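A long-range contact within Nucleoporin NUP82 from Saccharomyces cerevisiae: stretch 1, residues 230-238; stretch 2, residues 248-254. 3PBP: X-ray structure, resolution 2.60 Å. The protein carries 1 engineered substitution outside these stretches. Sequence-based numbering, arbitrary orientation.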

# COMPACT_ATOMS: atom_id res chain seq x y z
N SER A 230 -0.27 -8.72 -20.72
CA SER A 230 1.15 -8.51 -20.97
C SER A 230 1.45 -8.46 -22.47
O SER A 230 2.30 -7.69 -22.91
CB SER A 230 1.97 -9.61 -20.29
OG SER A 230 1.97 -9.46 -18.88
N LEU A 231 0.76 -9.30 -23.24
CA LEU A 231 0.96 -9.34 -24.68
C LEU A 231 0.37 -8.11 -25.35
O LEU A 231 0.92 -7.62 -26.32
CB LEU A 231 0.35 -10.60 -25.29
CG LEU A 231 1.15 -11.88 -25.03
CD1 LEU A 231 0.33 -13.11 -25.38
CD2 LEU A 231 2.45 -11.82 -25.83
N VAL A 232 -0.74 -7.62 -24.84
CA VAL A 232 -1.37 -6.44 -25.43
C VAL A 232 -0.48 -5.21 -25.28
O VAL A 232 -0.45 -4.35 -26.15
CB VAL A 232 -2.74 -6.15 -24.79
CG1 VAL A 232 -3.31 -4.87 -25.33
CG2 VAL A 232 -3.69 -7.29 -25.06
N MSE A 233 0.25 -5.13 -24.19
CA MSE A 233 1.13 -3.99 -23.95
C MSE A 233 2.41 -4.09 -24.73
O MSE A 233 2.99 -3.08 -25.12
CB MSE A 233 1.47 -3.89 -22.49
CG MSE A 233 0.27 -3.70 -21.63
SE MSE A 233 0.90 -3.17 -19.91
CE MSE A 233 0.66 -1.24 -20.10
N TYR A 234 2.88 -5.32 -24.93
CA TYR A 234 4.10 -5.55 -25.67
C TYR A 234 3.89 -5.10 -27.11
O TYR A 234 4.78 -4.54 -27.72
CB TYR A 234 4.46 -7.03 -25.65
CG TYR A 234 5.72 -7.29 -26.41
CD1 TYR A 234 6.94 -6.80 -25.94
CD2 TYR A 234 5.71 -7.98 -27.63
CE1 TYR A 234 8.11 -6.99 -26.67
CE2 TYR A 234 6.87 -8.17 -28.36
CZ TYR A 234 8.07 -7.68 -27.87
OH TYR A 234 9.23 -7.86 -28.58
N GLU A 235 2.69 -5.37 -27.63
CA GLU A 235 2.32 -4.99 -28.99
C GLU A 235 2.11 -3.48 -29.05
O GLU A 235 2.37 -2.83 -30.06
CB GLU A 235 1.02 -5.70 -29.39
CG GLU A 235 0.53 -5.36 -30.80
CD GLU A 235 -0.88 -5.88 -31.10
OE1 GLU A 235 -1.13 -7.10 -30.92
OE2 GLU A 235 -1.72 -5.06 -31.53
N SER A 236 1.63 -2.93 -27.94
CA SER A 236 1.36 -1.51 -27.81
C SER A 236 2.64 -0.66 -27.84
O SER A 236 2.58 0.57 -27.78
CB SER A 236 0.60 -1.27 -26.50
OG SER A 236 0.73 0.06 -26.03
N LEU A 237 3.79 -1.32 -27.92
CA LEU A 237 5.07 -0.61 -27.94
C LEU A 237 5.40 -0.02 -29.31
O LEU A 237 5.24 -0.66 -30.35
CB LEU A 237 6.21 -1.53 -27.49
CG LEU A 237 6.26 -1.94 -26.02
CD1 LEU A 237 7.39 -2.93 -25.80
CD2 LEU A 237 6.44 -0.70 -25.14
N ASP A 238 5.86 1.23 -29.28
CA ASP A 238 6.27 1.96 -30.46
C ASP A 238 7.58 2.67 -30.07
O ASP A 238 8.06 2.47 -28.95
CB ASP A 238 5.20 2.98 -30.89
CG ASP A 238 4.79 3.92 -29.76
OD1 ASP A 238 3.74 3.66 -29.15
OD2 ASP A 238 5.51 4.90 -29.49
N ASN A 248 10.45 -1.96 -18.79
CA ASN A 248 9.52 -2.61 -17.86
C ASN A 248 8.53 -3.53 -18.56
O ASN A 248 8.33 -4.67 -18.13
CB ASN A 248 8.73 -1.56 -17.05
CG ASN A 248 9.52 -0.96 -15.90
OD1 ASN A 248 10.48 -1.54 -15.40
ND2 ASN A 248 9.09 0.21 -15.45
N VAL A 249 7.90 -3.04 -19.63
CA VAL A 249 6.93 -3.82 -20.38
C VAL A 249 7.57 -5.10 -20.89
O VAL A 249 6.95 -6.17 -20.84
CB VAL A 249 6.38 -3.01 -21.58
CG1 VAL A 249 5.47 -3.87 -22.42
CG2 VAL A 249 5.64 -1.80 -21.07
N ILE A 250 8.80 -5.00 -21.38
CA ILE A 250 9.49 -6.19 -21.88
C ILE A 250 9.82 -7.10 -20.71
O ILE A 250 9.72 -8.32 -20.82
CB ILE A 250 10.77 -5.82 -22.64
CG1 ILE A 250 10.38 -5.22 -24.00
CG2 ILE A 250 11.66 -7.05 -22.80
CD1 ILE A 250 11.54 -4.65 -24.76
N LYS A 251 10.20 -6.51 -19.58
CA LYS A 251 10.50 -7.30 -18.40
C LYS A 251 9.25 -8.01 -17.93
O LYS A 251 9.29 -9.18 -17.54
CB LYS A 251 11.00 -6.41 -17.28
CG LYS A 251 12.46 -6.13 -17.32
CD LYS A 251 12.88 -5.53 -16.01
CE LYS A 251 14.22 -6.06 -15.61
NZ LYS A 251 14.37 -6.06 -14.13
N GLN A 252 8.13 -7.29 -17.95
CA GLN A 252 6.87 -7.86 -17.51
C GLN A 252 6.54 -9.08 -18.35
O GLN A 252 6.21 -10.14 -17.83
CB GLN A 252 5.73 -6.84 -17.63
CG GLN A 252 4.41 -7.39 -17.09
CD GLN A 252 3.30 -6.37 -17.04
OE1 GLN A 252 3.52 -5.20 -16.72
NE2 GLN A 252 2.09 -6.82 -17.32
N LEU A 253 6.63 -8.93 -19.66
CA LEU A 253 6.32 -10.05 -20.54
C LEU A 253 7.27 -11.22 -20.33
O LEU A 253 6.85 -12.37 -20.43
CB LEU A 253 6.37 -9.61 -21.99
CG LEU A 253 5.98 -10.70 -22.99
CD1 LEU A 253 4.57 -11.24 -22.70
CD2 LEU A 253 6.06 -10.12 -24.39
N GLN A 254 8.54 -10.94 -20.05
CA GLN A 254 9.50 -12.02 -19.82
C GLN A 254 9.14 -12.73 -18.54
O GLN A 254 9.14 -13.96 -18.49
CB GLN A 254 10.92 -11.47 -19.71
CG GLN A 254 11.40 -10.77 -20.95
CD GLN A 254 12.75 -10.07 -20.75
OE1 GLN A 254 13.14 -9.74 -19.62
NE2 GLN A 254 13.45 -9.83 -21.86

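Two helical segments, 230-235 and 248-254, run roughly antiparallel: their axes approach to 9.2 Å at 147°, and CA pairing sets Ser-230 against Leu-253 (5.4 Å between CA atoms) and Tyr-234 against Val-249 (6.2 Å, CA to CA). Together the stretches bury 484 Å², and Leu-253 and Val-249 account for the largest shares.

Leu-253 (89 Å² covered) points its CA-to-CB bond toward the partner, and its two methyls diverge. CD2 lies over one face of the Tyr-234 ring, 3.9 Å from the centroid and 27° off the normal, a CH-pi contact; CD1 meets Leu-231 CD2 at 3.8 Å and Ser-230 CB at 3.9 Å. Leu-253 CD2 also comes within 4.2 Å of Leu-231 CD2.

The closest contacts of Val-249 (85 Å²) are made by CG1, which packs 4.0 Å from Met-233 CB, 4.0 Å from Leu-237 CD1 and 3.8 Å from the backbone Met-233 O, while CG2 lies 4.3 Å from Leu-237 CD2. Compact, apolar and branched, valine suits this buried position.

Ser-230 (61 Å²) supplies the polar link: Gln-252 NE2 donates to Ser-230 OG at 3.1 Å with an N-H...O angle of 156°. Gln-252, extended through chi1 and chi2 (both t), spans the gap, and its OE1 is hydrogen-bonded elsewhere in the structure, so both polar atoms of the buried amide take part in hydrogen bonds.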